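Local coordinates for protein flavin adenine dinucleotide synthase (Saccharomyces cerevisiae, PDB 2WSI) that catalyses the adenylation of flavin mononucleotide with ATP, releasing diphosphate and forming the coenzyme flavin adenine dinucleotide, at residues T14-H19 / L206-E211; I20-Q25 / F247-I252; L36-L41 / L77-F82. All blocks are in the same frame, centred on the assembly; numbering follows the deposited sequence.

Contact 1: residues T14-H19 / L206-E211; sequences TNSYLH and LLYSNE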
loop_
_atom_site.group_PDB
_atom_site.type_symbol
_atom_site.label_atom_id
_atom_site.label_comp_id
_atom_site.label_asym_id
_atom_site.label_seq_id
_atom_site.Cartn_x
_atom_site.Cartn_y
_atom_site.Cartn_z
ATOM N N THR A 14 -12.059 6.592 3.605
ATOM C CA THR A 14 -12.468 6.098 2.317
ATOM C C THR A 14 -13.843 6.678 1.986
ATOM O O THR A 14 -14.078 7.159 0.888
ATOM C CB THR A 14 -12.469 4.559 2.340
ATOM O OG1 THR A 14 -11.134 4.116 2.679
ATOM C CG2 THR A 14 -12.851 4.003 0.973
ATOM N N ASN A 15 -14.730 6.665 2.969
ATOM C CA ASN A 15 -16.061 7.263 2.820
ATOM C C ASN A 15 -15.963 8.747 2.438
ATOM O O ASN A 15 -16.641 9.230 1.541
ATOM C CB ASN A 15 -16.841 7.115 4.130
ATOM C CG ASN A 15 -18.358 7.295 3.936
ATOM O OD1 ASN A 15 -18.928 6.851 2.946
ATOM N ND2 ASN A 15 -19.000 7.921 4.903
ATOM N N SER A 16 -15.094 9.460 3.131
ATOM C CA SER A 16 -14.852 10.852 2.851
ATOM C C SER A 16 -14.339 11.046 1.409
ATOM O O SER A 16 -14.784 11.955 0.694
ATOM C CB SER A 16 -13.870 11.406 3.878
ATOM O OG SER A 16 -13.571 12.754 3.610
ATOM N N TYR A 17 -13.424 10.185 0.960
ATOM C CA TYR A 17 -12.922 10.304 -0.402
ATOM C C TYR A 17 -14.069 10.074 -1.378
ATOM O O TYR A 17 -14.169 10.758 -2.409
ATOM C CB TYR A 17 -11.799 9.295 -0.703
ATOM C CG TYR A 17 -11.080 9.626 -1.998
ATOM C CD1 TYR A 17 -9.858 10.312 -1.999
ATOM C CD2 TYR A 17 -11.642 9.269 -3.227
ATOM C CE1 TYR A 17 -9.203 10.608 -3.217
ATOM C CE2 TYR A 17 -11.033 9.563 -4.406
ATOM C CZ TYR A 17 -9.835 10.245 -4.415
ATOM O OH TYR A 17 -9.289 10.498 -5.634
ATOM N N LEU A 18 -14.933 9.113 -1.062
ATOM C CA LEU A 18 -16.014 8.744 -1.978
ATOM C C LEU A 18 -17.063 9.856 -2.020
ATOM O O LEU A 18 -17.928 9.852 -2.879
ATOM C CB LEU A 18 -16.696 7.421 -1.567
ATOM C CG LEU A 18 -15.932 6.105 -1.760
ATOM C CD1 LEU A 18 -16.747 4.871 -1.305
ATOM C CD2 LEU A 18 -15.525 5.959 -3.211
ATOM N N HIS A 19 -17.005 10.787 -1.074
ATOM C CA HIS A 19 -17.936 11.907 -1.064
ATOM C C HIS A 19 -17.327 13.183 -1.643
ATOM O O HIS A 19 -17.957 14.245 -1.612
ATOM C CB HIS A 19 -18.426 12.172 0.359
ATOM C CG HIS A 19 -19.484 11.218 0.819
ATOM N ND1 HIS A 19 -20.797 11.598 1.006
ATOM C CD2 HIS A 19 -19.429 9.897 1.119
ATOM C CE1 HIS A 19 -21.503 10.556 1.407
ATOM N NE2 HIS A 19 -20.696 9.511 1.485
ATOM N N LEU A 206 -3.727 8.370 -1.491
ATOM C CA LEU A 206 -2.794 8.310 -0.358
ATOM C C LEU A 206 -2.532 9.720 0.202
ATOM O O LEU A 206 -2.481 9.905 1.398
ATOM C CB LEU A 206 -1.508 7.588 -0.773
ATOM C CG LEU A 206 -0.500 7.274 0.335
ATOM C CD1 LEU A 206 -1.200 6.479 1.450
ATOM C CD2 LEU A 206 0.682 6.524 -0.240
ATOM N N LEU A 207 -2.439 10.732 -0.665
ATOM C CA LEU A 207 -2.261 12.106 -0.201
ATOM C C LEU A 207 -3.522 12.620 0.467
ATOM O O LEU A 207 -3.450 13.251 1.522
ATOM C CB LEU A 207 -1.883 13.043 -1.366
ATOM C CG LEU A 207 -0.462 12.853 -1.877
ATOM C CD1 LEU A 207 -0.216 13.666 -3.181
ATOM C CD2 LEU A 207 0.569 13.205 -0.783
ATOM N N TYR A 208 -4.685 12.367 -0.139
ATOM C CA TYR A 208 -5.942 12.708 0.535
ATOM C C TYR A 208 -6.092 12.101 1.936
ATOM O O TYR A 208 -6.691 12.736 2.824
ATOM C CB TYR A 208 -7.163 12.301 -0.278
ATOM C CG TYR A 208 -8.451 12.776 0.405
ATOM C CD1 TYR A 208 -8.835 14.112 0.329
ATOM C CD2 TYR A 208 -9.252 11.899 1.136
ATOM C CE1 TYR A 208 -9.998 14.578 0.956
ATOM C CE2 TYR A 208 -10.438 12.355 1.784
ATOM C CZ TYR A 208 -10.791 13.704 1.667
ATOM O OH TYR A 208 -11.922 14.209 2.253
ATOM N N SER A 209 -5.566 10.894 2.148
ATOM C CA SER A 209 -5.793 10.194 3.429
ATOM C C SER A 209 -5.136 10.921 4.592
ATOM O O SER A 209 -5.531 10.737 5.758
ATOM C CB SER A 209 -5.262 8.756 3.413
ATOM O OG SER A 209 -3.840 8.712 3.433
ATOM N N ASN A 210 -4.091 11.676 4.258
ATOM C CA ASN A 210 -3.214 12.336 5.229
ATOM C C ASN A 210 -2.471 11.356 6.114
ATOM O O ASN A 210 -1.835 11.770 7.078
ATOM C CB ASN A 210 -3.974 13.327 6.130
ATOM C CG ASN A 210 -3.055 14.414 6.696
ATOM O OD1 ASN A 210 -2.086 14.823 6.049
ATOM N ND2 ASN A 210 -3.338 14.859 7.916
ATOM N N GLU A 211 -2.531 10.071 5.785
ATOM C CA GLU A 211 -1.763 9.055 6.536
ATOM C C GLU A 211 -0.260 9.220 6.283
ATOM O O GLU A 211 0.145 9.747 5.251
ATOM C CB GLU A 211 -2.227 7.646 6.136
ATOM C CG GLU A 211 -3.603 7.298 6.708
ATOM C CD GLU A 211 -3.523 7.133 8.231
ATOM O OE1 GLU A 211 -2.910 6.146 8.694
ATOM O OE2 GLU A 211 -4.031 8.006 8.957
#

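Contact 2: residues I20-Q25 / F247-I252; sequences IDQKSQ and FEWEII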
loop_
_atom_site.group_PDB
_atom_site.type_symbol
_atom_site.label_atom_id
_atom_site.label_comp_id
_atom_site.label_asym_id
_atom_site.label_seq_id
_atom_site.Cartn_x
_atom_site.Cartn_y
_atom_site.Cartn_z
ATOM N N ILE A 20 -16.093 13.110 -2.141
ATOM C CA ILE A 20 -15.524 14.268 -2.818
ATOM C C ILE A 20 -16.354 14.620 -4.059
ATOM O O ILE A 20 -16.576 13.785 -4.953
ATOM C CB ILE A 20 -14.085 14.050 -3.276
ATOM C CG1 ILE A 20 -13.161 13.861 -2.068
ATOM C CG2 ILE A 20 -13.622 15.261 -4.087
ATOM C CD1 ILE A 20 -11.793 13.280 -2.449
ATOM N N ASP A 21 -16.788 15.874 -4.114
ATOM C CA ASP A 21 -17.591 16.358 -5.230
ATOM C C ASP A 21 -16.806 17.451 -5.948
ATOM O O ASP A 21 -17.108 18.633 -5.821
ATOM C CB ASP A 21 -18.926 16.892 -4.713
ATOM C CG ASP A 21 -19.820 17.400 -5.815
ATOM O OD1 ASP A 21 -19.539 17.124 -7.006
ATOM O OD2 ASP A 21 -20.812 18.082 -5.484
ATOM N N GLN A 22 -15.780 17.038 -6.681
ATOM C CA GLN A 22 -14.911 17.963 -7.387
ATOM C C GLN A 22 -14.938 17.667 -8.871
ATOM O O GLN A 22 -15.135 16.530 -9.288
ATOM C CB GLN A 22 -13.468 17.846 -6.887
ATOM C CG GLN A 22 -13.122 18.749 -5.712
ATOM C CD GLN A 22 -13.177 20.231 -6.071
ATOM O OE1 GLN A 22 -13.739 21.044 -5.328
ATOM N NE2 GLN A 22 -12.588 20.590 -7.211
ATOM N N LYS A 23 -14.749 18.707 -9.668
ATOM C CA LYS A 23 -14.479 18.532 -11.077
ATOM C C LYS A 23 -13.100 17.919 -11.152
ATOM O O LYS A 23 -12.119 18.566 -10.762
ATOM C CB LYS A 23 -14.469 19.888 -11.776
ATOM C CG LYS A 23 -14.322 19.823 -13.282
ATOM C CD LYS A 23 -15.600 20.244 -14.000
ATOM C CE LYS A 23 -16.675 19.167 -13.957
ATOM N NZ LYS A 23 -17.785 19.470 -14.909
ATOM N N SER A 24 -13.014 16.682 -11.638
ATOM C CA SER A 24 -11.733 15.983 -11.686
ATOM C C SER A 24 -11.866 14.596 -12.293
ATOM O O SER A 24 -12.607 13.758 -11.788
ATOM C CB SER A 24 -11.145 15.864 -10.273
ATOM O OG SER A 24 -9.928 15.135 -10.273
ATOM N N GLN A 25 -11.140 14.355 -13.375
ATOM C CA GLN A 25 -11.071 13.013 -13.919
ATOM C C GLN A 25 -10.338 12.116 -12.910
ATOM O O GLN A 25 -10.675 10.950 -12.745
ATOM C CB GLN A 25 -10.367 13.020 -15.279
ATOM C CG GLN A 25 -11.156 13.802 -16.346
ATOM C CD GLN A 25 -10.288 14.286 -17.510
ATOM O OE1 GLN A 25 -9.947 13.516 -18.413
ATOM N NE2 GLN A 25 -9.943 15.577 -17.497
ATOM N N PHE A 247 -2.040 17.011 -7.624
ATOM C CA PHE A 247 -2.783 16.567 -6.433
ATOM C C PHE A 247 -2.919 17.671 -5.403
ATOM O O PHE A 247 -3.166 17.424 -4.219
ATOM C CB PHE A 247 -2.102 15.339 -5.809
ATOM C CG PHE A 247 -1.854 14.241 -6.805
ATOM C CD1 PHE A 247 -2.908 13.497 -7.295
ATOM C CD2 PHE A 247 -0.564 14.004 -7.303
ATOM C CE1 PHE A 247 -2.694 12.509 -8.255
ATOM C CE2 PHE A 247 -0.332 12.998 -8.254
ATOM C CZ PHE A 247 -1.413 12.257 -8.733
ATOM N N GLU A 248 -2.798 18.910 -5.858
ATOM C CA GLU A 248 -2.894 20.031 -4.932
ATOM C C GLU A 248 -4.209 20.019 -4.105
ATOM O O GLU A 248 -4.176 20.299 -2.914
ATOM C CB GLU A 248 -2.727 21.347 -5.713
ATOM C CG GLU A 248 -2.999 22.601 -4.904
ATOM C CD GLU A 248 -1.881 22.938 -3.934
ATOM O OE1 GLU A 248 -1.004 22.074 -3.696
ATOM O OE2 GLU A 248 -1.887 24.071 -3.397
ATOM N N TRP A 249 -5.353 19.718 -4.725
ATOM C CA TRP A 249 -6.646 19.753 -4.005
ATOM C C TRP A 249 -6.659 18.704 -2.889
ATOM O O TRP A 249 -7.047 18.978 -1.747
ATOM C CB TRP A 249 -7.829 19.512 -4.957
ATOM C CG TRP A 249 -9.170 19.691 -4.285
ATOM C CD1 TRP A 249 -9.979 20.796 -4.340
ATOM C CD2 TRP A 249 -9.845 18.747 -3.427
ATOM N NE1 TRP A 249 -11.110 20.595 -3.580
ATOM C CE2 TRP A 249 -11.055 19.351 -3.009
ATOM C CE3 TRP A 249 -9.540 17.457 -2.969
ATOM C CZ2 TRP A 249 -11.967 18.702 -2.162
ATOM C CZ3 TRP A 249 -10.451 16.810 -2.133
ATOM C CH2 TRP A 249 -11.652 17.441 -1.737
ATOM N N GLU A 250 -6.204 17.502 -3.224
ATOM C CA GLU A 250 -6.183 16.403 -2.262
ATOM C C GLU A 250 -5.286 16.752 -1.095
ATOM O O GLU A 250 -5.604 16.446 0.048
ATOM C CB GLU A 250 -5.657 15.137 -2.917
ATOM C CG GLU A 250 -6.578 14.534 -3.945
ATOM C CD GLU A 250 -6.275 14.979 -5.361
ATOM O OE1 GLU A 250 -5.850 16.154 -5.554
ATOM O OE2 GLU A 250 -6.472 14.150 -6.280
ATOM N N ILE A 251 -4.150 17.388 -1.386
ATOM C CA ILE A 251 -3.211 17.764 -0.346
ATOM C C ILE A 251 -3.855 18.821 0.560
ATOM O O ILE A 251 -3.868 18.679 1.774
ATOM C CB ILE A 251 -1.897 18.330 -0.944
ATOM C CG1 ILE A 251 -1.015 17.208 -1.531
ATOM C CG2 ILE A 251 -1.113 19.103 0.109
ATOM C CD1 ILE A 251 0.043 17.718 -2.537
ATOM N N ILE A 252 -4.402 19.877 -0.040
ATOM C CA ILE A 252 -4.910 21.008 0.735
ATOM C C ILE A 252 -6.101 20.603 1.570
ATOM O O ILE A 252 -6.286 21.092 2.672
ATOM C CB ILE A 252 -5.363 22.178 -0.176
ATOM C CG1 ILE A 252 -4.169 22.786 -0.915
ATOM C CG2 ILE A 252 -6.088 23.237 0.646
ATOM C CD1 ILE A 252 -3.011 23.151 -0.014
#

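Contact 3: residues L36-L41 / L77-F82; sequences LTRKYL and LWEYFF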
loop_
_atom_site.group_PDB
_atom_site.type_symbol
_atom_site.label_atom_id
_atom_site.label_comp_id
_atom_site.label_asym_id
_atom_site.label_seq_id
_atom_site.Cartn_x
_atom_site.Cartn_y
_atom_site.Cartn_z
ATOM N N LEU A 36 -14.536 -0.610 -6.861
ATOM C CA LEU A 36 -14.258 -1.951 -7.346
ATOM C C LEU A 36 -13.421 -2.770 -6.347
ATOM O O LEU A 36 -13.703 -3.930 -6.104
ATOM C CB LEU A 36 -13.507 -1.873 -8.659
ATOM C CG LEU A 36 -13.152 -3.224 -9.260
ATOM C CD1 LEU A 36 -14.410 -4.087 -9.519
ATOM C CD2 LEU A 36 -12.384 -2.947 -10.548
ATOM N N THR A 37 -12.343 -2.188 -5.840
ATOM C CA THR A 37 -11.538 -2.878 -4.824
ATOM C C THR A 37 -12.407 -3.311 -3.631
ATOM O O THR A 37 -12.304 -4.450 -3.147
ATOM C CB THR A 37 -10.386 -1.989 -4.352
ATOM O OG1 THR A 37 -9.475 -1.760 -5.438
ATOM C CG2 THR A 37 -9.629 -2.648 -3.203
ATOM N N ARG A 38 -13.256 -2.414 -3.155
ATOM C CA ARG A 38 -14.129 -2.744 -2.021
ATOM C C ARG A 38 -15.120 -3.858 -2.402
ATOM O O ARG A 38 -15.394 -4.756 -1.598
ATOM C CB ARG A 38 -14.832 -1.497 -1.458
ATOM C CG ARG A 38 -13.802 -0.466 -0.888
ATOM C CD ARG A 38 -14.301 0.447 0.252
ATOM N NE ARG A 38 -14.971 -0.288 1.323
ATOM C CZ ARG A 38 -15.453 0.262 2.423
ATOM N NH1 ARG A 38 -15.325 1.566 2.620
ATOM N NH2 ARG A 38 -16.087 -0.477 3.321
ATOM N N LYS A 39 -15.612 -3.843 -3.632
ATOM C CA LYS A 39 -16.506 -4.914 -4.072
ATOM C C LYS A 39 -15.792 -6.269 -4.075
ATOM O O LYS A 39 -16.349 -7.243 -3.612
ATOM C CB LYS A 39 -17.106 -4.622 -5.457
ATOM C CG LYS A 39 -18.238 -3.576 -5.465
ATOM C CD LYS A 39 -19.449 -3.925 -4.551
ATOM C CE LYS A 39 -20.369 -4.987 -5.158
ATOM N NZ LYS A 39 -21.581 -5.295 -4.310
ATOM N N TYR A 40 -14.567 -6.336 -4.599
ATOM C CA TYR A 40 -13.803 -7.583 -4.521
ATOM C C TYR A 40 -13.711 -8.103 -3.072
ATOM O O TYR A 40 -13.936 -9.270 -2.803
ATOM C CB TYR A 40 -12.379 -7.392 -5.009
ATOM C CG TYR A 40 -12.191 -7.101 -6.492
ATOM C CD1 TYR A 40 -12.944 -7.763 -7.458
ATOM C CD2 TYR A 40 -11.201 -6.210 -6.921
ATOM C CE1 TYR A 40 -12.765 -7.522 -8.816
ATOM C CE2 TYR A 40 -10.985 -5.975 -8.302
ATOM C CZ TYR A 40 -11.781 -6.641 -9.228
ATOM O OH TYR A 40 -11.603 -6.424 -10.570
ATOM N N LEU A 41 -13.338 -7.220 -2.154
ATOM C CA LEU A 41 -13.121 -7.616 -0.766
ATOM C C LEU A 41 -14.404 -8.067 -0.086
ATOM O O LEU A 41 -14.443 -9.149 0.500
ATOM C CB LEU A 41 -12.493 -6.453 0.014
ATOM C CG LEU A 41 -11.037 -6.210 -0.424
ATOM C CD1 LEU A 41 -10.485 -4.869 0.128
ATOM C CD2 LEU A 41 -10.157 -7.396 0.050
ATOM N N LEU A 77 -12.824 -3.991 6.436
ATOM C CA LEU A 77 -12.904 -4.790 7.671
ATOM C C LEU A 77 -13.972 -4.188 8.611
ATOM O O LEU A 77 -14.763 -4.904 9.265
ATOM C CB LEU A 77 -11.518 -4.839 8.339
ATOM C CG LEU A 77 -11.447 -5.675 9.604
ATOM C CD1 LEU A 77 -11.849 -7.091 9.280
ATOM C CD2 LEU A 77 -10.030 -5.625 10.237
ATOM N N TRP A 78 -14.001 -2.866 8.680
ATOM C CA TRP A 78 -15.008 -2.176 9.487
ATOM C C TRP A 78 -16.409 -2.575 8.983
ATOM O O TRP A 78 -17.271 -3.042 9.750
ATOM C CB TRP A 78 -14.824 -0.676 9.360
ATOM C CG TRP A 78 -15.758 0.139 10.215
ATOM C CD1 TRP A 78 -16.725 1.030 9.780
ATOM C CD2 TRP A 78 -15.787 0.186 11.648
ATOM N NE1 TRP A 78 -17.356 1.612 10.868
ATOM C CE2 TRP A 78 -16.798 1.112 12.022
ATOM C CE3 TRP A 78 -15.079 -0.487 12.657
ATOM C CZ2 TRP A 78 -17.112 1.375 13.363
ATOM C CZ3 TRP A 78 -15.390 -0.221 13.984
ATOM C CH2 TRP A 78 -16.397 0.703 14.327
ATOM N N GLU A 79 -16.630 -2.402 7.689
ATOM C CA GLU A 79 -17.937 -2.759 7.100
ATOM C C GLU A 79 -18.288 -4.249 7.297
ATOM O O GLU A 79 -19.431 -4.606 7.564
ATOM C CB GLU A 79 -17.961 -2.366 5.605
ATOM C CG GLU A 79 -19.310 -2.604 4.927
ATOM C CD GLU A 79 -19.453 -1.853 3.606
ATOM O OE1 GLU A 79 -18.829 -0.783 3.449
ATOM O OE2 GLU A 79 -20.188 -2.348 2.729
ATOM N N TYR A 80 -17.291 -5.117 7.204
ATOM C CA TYR A 80 -17.469 -6.568 7.326
ATOM C C TYR A 80 -18.057 -6.937 8.683
ATOM O O TYR A 80 -18.908 -7.821 8.821
ATOM C CB TYR A 80 -16.103 -7.253 7.156
ATOM C CG TYR A 80 -16.019 -8.700 7.610
ATOM C CD1 TYR A 80 -16.455 -9.734 6.784
ATOM C CD2 TYR A 80 -15.458 -9.032 8.840
ATOM C CE1 TYR A 80 -16.366 -11.069 7.181
ATOM C CE2 TYR A 80 -15.343 -10.374 9.251
ATOM C CZ TYR A 80 -15.806 -11.380 8.414
ATOM O OH TYR A 80 -15.705 -12.698 8.788
ATOM N N PHE A 81 -17.596 -6.243 9.695
ATOM C CA PHE A 81 -18.069 -6.521 11.030
ATOM C C PHE A 81 -19.585 -6.301 11.112
ATOM O O PHE A 81 -20.304 -7.083 11.722
ATOM C CB PHE A 81 -17.341 -5.636 12.007
ATOM C CG PHE A 81 -17.887 -5.698 13.391
ATOM C CD1 PHE A 81 -17.631 -6.801 14.211
ATOM C CD2 PHE A 81 -18.651 -4.657 13.882
ATOM C CE1 PHE A 81 -18.134 -6.853 15.509
ATOM C CE2 PHE A 81 -19.152 -4.698 15.180
ATOM C CZ PHE A 81 -18.893 -5.809 15.988
ATOM N N PHE A 82 -20.071 -5.236 10.495
ATOM C CA PHE A 82 -21.498 -4.929 10.579
ATOM C C PHE A 82 -22.346 -5.849 9.688
ATOM O O PHE A 82 -23.426 -6.292 10.090
ATOM C CB PHE A 82 -21.722 -3.436 10.298
ATOM C CG PHE A 82 -21.100 -2.555 11.346
ATOM C CD1 PHE A 82 -21.754 -2.329 12.550
ATOM C CD2 PHE A 82 -19.840 -1.997 11.156
ATOM C CE1 PHE A 82 -21.185 -1.547 13.540
ATOM C CE2 PHE A 82 -19.247 -1.215 12.148
ATOM C CZ PHE A 82 -19.931 -0.992 13.348
#

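Contact 1: residues T14-H19 / L206-E211
Tyr-17 and Tyr-208 both leave their helices with CG anti to the backbone N (chi1 -167° and -175°), torsions that carry the two rings into the space between helix 3-18 and helix 199-209. Tyr-17 turns the CD1 edge of its ring toward Tyr-208. The evidence for an offset edge-to-face (T-shaped) pair is a centroid separation of 5.5 Å with the two planes at 84°. The offset shows in the atoms that touch: Tyr-17 CD1 lies 3.6 Å from Tyr-208 CD2, near the root of the second ring and not over its middle, and is 3.8 Å from Tyr-208 CB. Carbon packing holds the root of Tyr-208; a polar bond holds its far end. There the phenol OH is 2.6 Å from Ser-16 OG, a short hydrogen bond in which either hydroxyl may be the donor; Ser-16 OG sits at the edge of the Tyr-208 ring, in its plane. Tyr-208 is therefore gripped at both ends by consecutive residues of one helical turn. Just beyond it the helix closes with an ST turn, Ser-209 OG accepting from Glu-211 N at 3.0 Å, while Asn-210 takes positive phi. The Tyr-17 hydroxyl is hydrogen-bonded to Ser-204, a turn earlier on helix 199-209, and the Tyr-17 ring meets Phe-205 edge-to-face. Helix 25-45 packs against the same tyrosine through Ile-27, Thr-30 and Ile-34, while Leu-206 faces helix 64-87, so the contact joins the C-terminal ends of two helices where helices 25-45 and 64-87 also pack.

Contact 2: residues I20-Q25 / F247-I252
Gln-22 lies over one face of the Trp-249 indole: chi1 (-89°) brings CG over the face, and the bend at chi2 (-65°) carries the amide on over the pyrrole side. Gln-22 CG is 3.7 Å from the centroid of the five-membered ring and 24° off its normal, which meets the geometry of a CH-pi contact. The amide plane is tilted from the indole, with Gln-22 OE1 3.2 Å from Trp-249 NE1. Ile-20 meets the benzo part of the indole instead. With CG2 anti to the backbone N and CG1 beside it, CG1, CG2 and CD1 all come near that ring: Ile-20 CG2 is 3.8 Å from Trp-249 CH2, and Ile-20 CD1 lies 3.8 Å from Trp-249 CZ3. The loop joining helix 3-18 to helix 25-45 is thereby laid against the first turn of the short helix 248-252, with Ser-24 as the N-cap of helix 25-45, its OG accepting from Ile-27 N. Trp-249 projects toward this loop with CG anti to its own backbone N. Putting an alanine at Trp-249 removes the indole, and would probably leave Gln-22 free to turn and a gap beside Ile-20. On its own helix side the indole stacks with His-253.

Contact 3: residues L36-L41 / L77-F82
Arg-38 reaches from helix 25-45 across to helix 64-87, where its NH2 overlaps the stem and carboxylate of Glu-79. Arg-38 NH2 stands 2.8 Å from Glu-79 OE1, a salt bridge by distance, and 3.5 Å from Glu-79 CB, which lies at the edge of the guanidinium and in its plane. OE1 itself approaches obliquely, with the carboxylate and guanidinium planes 54° apart. The ion pair is therefore made through one nitrogen and one oxygen, without the flat two-pronged pairing that coplanar groups would allow. Its reach depends on both chains: Arg-38 bends at chi3 (49°), whereas Glu-79 runs out extended beyond CG. That span suits the backbones, since the CA atoms of Arg-38 and Glu-79, the closest across the two segments, are still 9.9 Å apart. Between the helices, the arginine side chain also touches Cys-76 of helix 64-87 and Tyr-11 and Thr-14 of helix 3-18, so three helices converge on this one side chain. Helix 64-87 follows strand 56-59 within the range matched to the PAPS reductase family, and the contact ties helix 25-45, which precedes that strand, to it. The arginine is buried while the glutamate is partly exposed; a carboxylate at this distance would be expected to offset part of the cost of burying the positive charge, and the arginine in turn is likely to favour the ionised form of Glu-79.

Helices 3-18 and 199-209 carry contact 1, the loop between helices 3-18 and 25-45 and the short helix 248-252 carry contact 2, and helices 25-45 and 64-87 carry contact 3. Contacts 1 and 2, on one side of the chain's centre, have centres 10 Å apart and touch directly, Tyr-208 CE1 lying 3.8 Å from Trp-249 CZ3. Contact 3 lies 16 Å from contact 1, centre to centre, and meets it through Thr-14 and Arg-38; from contact 2 it is about 24 Å centre to centre, with nearest atoms about 13 Å apart. Along the chain contacts 1 and 2 interleave, whereas both segments of contact 3 fall between the halves of each. The N-terminal helices are thus fastened to later parts of the fold, away from the FAD-binding residues.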